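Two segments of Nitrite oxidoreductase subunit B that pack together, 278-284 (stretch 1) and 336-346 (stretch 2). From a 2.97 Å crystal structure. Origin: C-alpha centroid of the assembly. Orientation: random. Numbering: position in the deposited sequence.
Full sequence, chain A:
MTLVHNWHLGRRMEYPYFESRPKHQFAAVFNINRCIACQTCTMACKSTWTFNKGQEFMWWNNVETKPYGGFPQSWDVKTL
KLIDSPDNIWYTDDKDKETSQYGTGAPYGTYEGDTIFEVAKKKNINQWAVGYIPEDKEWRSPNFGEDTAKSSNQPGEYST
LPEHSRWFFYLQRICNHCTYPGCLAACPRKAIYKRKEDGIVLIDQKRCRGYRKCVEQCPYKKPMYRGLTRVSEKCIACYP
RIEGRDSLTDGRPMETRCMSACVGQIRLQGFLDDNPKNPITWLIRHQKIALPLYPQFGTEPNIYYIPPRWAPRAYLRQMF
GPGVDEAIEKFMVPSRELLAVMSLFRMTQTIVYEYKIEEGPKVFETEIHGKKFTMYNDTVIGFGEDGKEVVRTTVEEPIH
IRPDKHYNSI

Stretch 1 (278-284) NPITWLI
Stretch 2 336-346: RELLAVMSLFR

Stretch 1 begins with Asn-278 in an extended conformation (phi/psi -80/123) and is helical from Pro-279 to Ile-284, with a wider pi-type turn at 282-284. Asn-278 is the N-cap: its OD1, on a t rotamer, accepts from Ile-280 N at 3.2 Å. Its backbone O accepts from Trp-282 N at 2.8 Å. Stretch 2 is helical from Arg-336 to Met-342; a turn follows from Met-342 to Phe-345, with Arg-346 after it. The two helix axes come within 11.5 Å, and their N-to-C directions make an angle of 134°, so the two helices run in roughly opposing senses. In the register, Pro-279 CA lies 6.8 Å from Val-341 CA, and Leu-283 CA lies 8.3 Å from Leu-338 CA. No hydrogen bond crosses between the stretches. The contact is mainly apolar and buries 345 Å² in total.

Arg-336 starts stretch 2 with an extended side chain, all of chi1 to chi3 being t, and does not reach stretch 1. Glu-337 does. Its CA-to-CB bond points toward stretch 1, chi1 is -149° between wells, and chi2 is t. Glu-337 OE1 lies 3.2 Å from Trp-282 CZ2, a close approach to a ring carbon. Glu-337 OE2 is hydrogen-bonded elsewhere in the structure.

Leu-338 points sideways from CA to CB, but its end comes nearer to stretch 1. Chi1 is t and chi2 is p. Its CD1 packs 3.5 Å from Leu-283 CD2 and 4.1 Å from Trp-282 CZ3. Its backbone N lies at the edge of the indole, near the ring plane, 3.8 Å from Trp-282 CH2. Trp-282 itself has chi1 t and chi2 72°, and the six-membered part of its ring reaches this turn of the helix.

Leu-339 and Ala-340 make no contact with stretch 1. Val-341, one turn after Glu-337, points toward stretch 1 with chi1 at 168° (t). It touches Pro-279, Trp-282 and Leu-283, the three residues of stretch 1 that make contacts. Val-341 CG2 is 3.8 Å from Trp-282 CZ3. Val-341 CG1 is 4.0 Å from Leu-283 CD2 and 4.2 Å from Pro-279 CB. Val-341 CG1 also lies 4.3 Å from Trp-282 CZ3. Leu-283 has chi1 m and chi2 t.

Met-342 closes the helix; its N bonds to Leu-338 O at 2.6 Å. A type I beta turn runs from Met-342 to Phe-345, with a weak bond from Phe-345 N to Met-342 O at 3.3 Å. Ser-343 lies out of reach of stretch 1, and its OG donates to Leu-339 O at 2.8 Å.

Leu-344 (phi/psi -92/-12, chi1 t, chi2 p) points toward stretch 1. Its CD2 lies 4.2 Å from Pro-279 CG, on the C-gamma endo ring. Phe-345 (phi/psi -67/131, chi1 m) starts sideways, but its ring end comes nearer. Leu-283 CD1 meets the ring edge, near its plane, 3.7 Å from Phe-345 CZ. Arg-346 (phi/psi 56/41) ends the stretch without touching stretch 1.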

# COMPACT_ATOMS: atom_id res chain seq x y z
N ASN A 278 13.48 22.41 -22.96
CA ASN A 278 12.43 21.93 -22.08
C ASN A 278 12.68 20.46 -21.76
O ASN A 278 12.77 19.65 -22.69
CB ASN A 278 11.07 22.12 -22.74
CG ASN A 278 9.90 21.75 -21.84
OD1 ASN A 278 10.07 21.28 -20.72
ND2 ASN A 278 8.69 21.98 -22.34
N PRO A 279 12.80 20.07 -20.49
CA PRO A 279 13.09 18.66 -20.19
C PRO A 279 12.03 17.70 -20.72
O PRO A 279 12.36 16.55 -21.02
CB PRO A 279 13.15 18.63 -18.66
CG PRO A 279 12.44 19.87 -18.21
CD PRO A 279 12.74 20.89 -19.27
N ILE A 280 10.78 18.15 -20.86
CA ILE A 280 9.76 17.30 -21.46
C ILE A 280 10.04 17.10 -22.94
O ILE A 280 10.12 15.96 -23.42
CB ILE A 280 8.36 17.91 -21.22
CG1 ILE A 280 7.97 17.77 -19.75
CG2 ILE A 280 7.33 17.24 -22.10
CD1 ILE A 280 7.87 16.34 -19.28
N THR A 281 10.19 18.19 -23.69
CA THR A 281 10.44 18.10 -25.12
C THR A 281 11.76 17.40 -25.42
O THR A 281 11.88 16.69 -26.43
CB THR A 281 10.42 19.50 -25.75
OG1 THR A 281 9.20 20.17 -25.38
CG2 THR A 281 10.51 19.42 -27.26
N TRP A 282 12.77 17.60 -24.57
CA TRP A 282 14.06 16.96 -24.79
C TRP A 282 13.95 15.44 -24.71
O TRP A 282 14.47 14.72 -25.57
CB TRP A 282 15.07 17.48 -23.76
CG TRP A 282 16.48 17.01 -23.99
CD1 TRP A 282 17.32 17.40 -24.99
CD2 TRP A 282 17.21 16.06 -23.21
NE1 TRP A 282 18.53 16.76 -24.88
CE2 TRP A 282 18.48 15.93 -23.79
CE3 TRP A 282 16.91 15.31 -22.07
CZ2 TRP A 282 19.46 15.07 -23.27
CZ3 TRP A 282 17.87 14.46 -21.56
CH2 TRP A 282 19.13 14.35 -22.16
N LEU A 283 13.27 14.93 -23.68
CA LEU A 283 13.17 13.49 -23.48
C LEU A 283 12.36 12.81 -24.59
O LEU A 283 12.67 11.68 -24.98
CB LEU A 283 12.55 13.19 -22.12
CG LEU A 283 13.38 13.60 -20.91
CD1 LEU A 283 12.61 13.41 -19.61
CD2 LEU A 283 14.68 12.82 -20.88
N ILE A 284 11.33 13.48 -25.10
CA ILE A 284 10.39 12.82 -26.00
C ILE A 284 10.85 12.87 -27.45
O ILE A 284 10.75 11.88 -28.17
CB ILE A 284 8.99 13.45 -25.84
CG1 ILE A 284 8.52 13.33 -24.40
CG2 ILE A 284 8.00 12.80 -26.79
CD1 ILE A 284 7.40 14.27 -24.05
N ARG A 336 25.55 11.66 -19.44
CA ARG A 336 25.68 12.67 -18.39
C ARG A 336 24.46 13.57 -18.30
O ARG A 336 24.00 13.91 -17.20
CB ARG A 336 26.94 13.51 -18.62
CG ARG A 336 27.06 14.66 -17.66
CD ARG A 336 28.39 15.36 -17.78
NE ARG A 336 28.68 16.15 -16.60
CZ ARG A 336 29.88 16.65 -16.31
NH1 ARG A 336 30.89 16.44 -17.14
NH2 ARG A 336 30.06 17.36 -15.21
N GLU A 337 23.90 13.97 -19.45
CA GLU A 337 22.78 14.91 -19.40
C GLU A 337 21.46 14.24 -19.03
O GLU A 337 20.61 14.88 -18.41
CB GLU A 337 22.64 15.64 -20.74
CG GLU A 337 22.10 17.05 -20.60
CD GLU A 337 21.96 17.77 -21.92
OE1 GLU A 337 21.89 17.10 -22.97
OE2 GLU A 337 21.91 19.02 -21.91
N LEU A 338 21.27 12.97 -19.40
CA LEU A 338 20.03 12.30 -19.02
C LEU A 338 19.96 12.05 -17.52
O LEU A 338 18.91 12.25 -16.90
CB LEU A 338 19.87 10.98 -19.79
CG LEU A 338 18.65 10.17 -19.35
CD1 LEU A 338 17.38 10.75 -19.95
CD2 LEU A 338 18.81 8.71 -19.70
N LEU A 339 21.07 11.61 -16.92
CA LEU A 339 21.08 11.36 -15.48
C LEU A 339 20.79 12.64 -14.71
O LEU A 339 20.13 12.60 -13.66
CB LEU A 339 22.42 10.76 -15.06
CG LEU A 339 22.56 10.42 -13.57
CD1 LEU A 339 21.53 9.38 -13.16
CD2 LEU A 339 23.97 9.95 -13.26
N ALA A 340 21.28 13.77 -15.20
CA ALA A 340 20.97 15.05 -14.56
C ALA A 340 19.50 15.41 -14.75
O ALA A 340 18.86 15.94 -13.84
CB ALA A 340 21.88 16.15 -15.11
N VAL A 341 18.95 15.12 -15.94
CA VAL A 341 17.54 15.41 -16.19
C VAL A 341 16.66 14.44 -15.41
O VAL A 341 15.60 14.82 -14.89
CB VAL A 341 17.25 15.37 -17.70
CG1 VAL A 341 15.75 15.37 -17.96
CG2 VAL A 341 17.91 16.55 -18.40
N MET A 342 17.08 13.18 -15.30
CA MET A 342 16.34 12.22 -14.49
C MET A 342 16.38 12.59 -13.02
O MET A 342 15.43 12.31 -12.28
CB MET A 342 16.89 10.81 -14.70
CG MET A 342 16.56 10.20 -16.05
SD MET A 342 16.87 8.43 -16.10
CE MET A 342 18.65 8.40 -15.97
N SER A 343 17.47 13.23 -12.57
CA SER A 343 17.56 13.72 -11.20
C SER A 343 16.71 14.96 -10.96
O SER A 343 16.71 15.48 -9.84
CB SER A 343 19.02 14.01 -10.85
OG SER A 343 19.80 12.83 -10.89
N LEU A 344 15.99 15.44 -11.98
CA LEU A 344 15.07 16.55 -11.84
C LEU A 344 13.65 16.11 -11.53
O LEU A 344 12.82 16.94 -11.15
CB LEU A 344 15.09 17.40 -13.12
CG LEU A 344 14.41 18.77 -13.12
CD1 LEU A 344 15.12 19.72 -12.18
CD2 LEU A 344 14.35 19.33 -14.53
N PHE A 345 13.35 14.81 -11.68
CA PHE A 345 11.99 14.32 -11.50
C PHE A 345 11.56 14.46 -10.04
O PHE A 345 12.29 14.05 -9.13
CB PHE A 345 11.89 12.86 -11.93
CG PHE A 345 11.92 12.65 -13.42
CD1 PHE A 345 12.28 13.68 -14.29
CD2 PHE A 345 11.60 11.42 -13.96
CE1 PHE A 345 12.30 13.47 -15.65
CE2 PHE A 345 11.62 11.21 -15.33
CZ PHE A 345 11.98 12.24 -16.17
N ARG A 346 10.38 15.02 -9.84
CA ARG A 346 9.74 15.10 -8.52
C ARG A 346 10.63 15.77 -7.48
O ARG A 346 10.71 15.34 -6.33
CB ARG A 346 9.31 13.71 -8.04
CG ARG A 346 8.16 13.11 -8.83
CD ARG A 346 6.80 13.52 -8.27
NE ARG A 346 6.59 14.97 -8.30
CZ ARG A 346 6.34 15.67 -9.41
NH1 ARG A 346 6.16 16.98 -9.33
NH2 ARG A 346 6.28 15.06 -10.59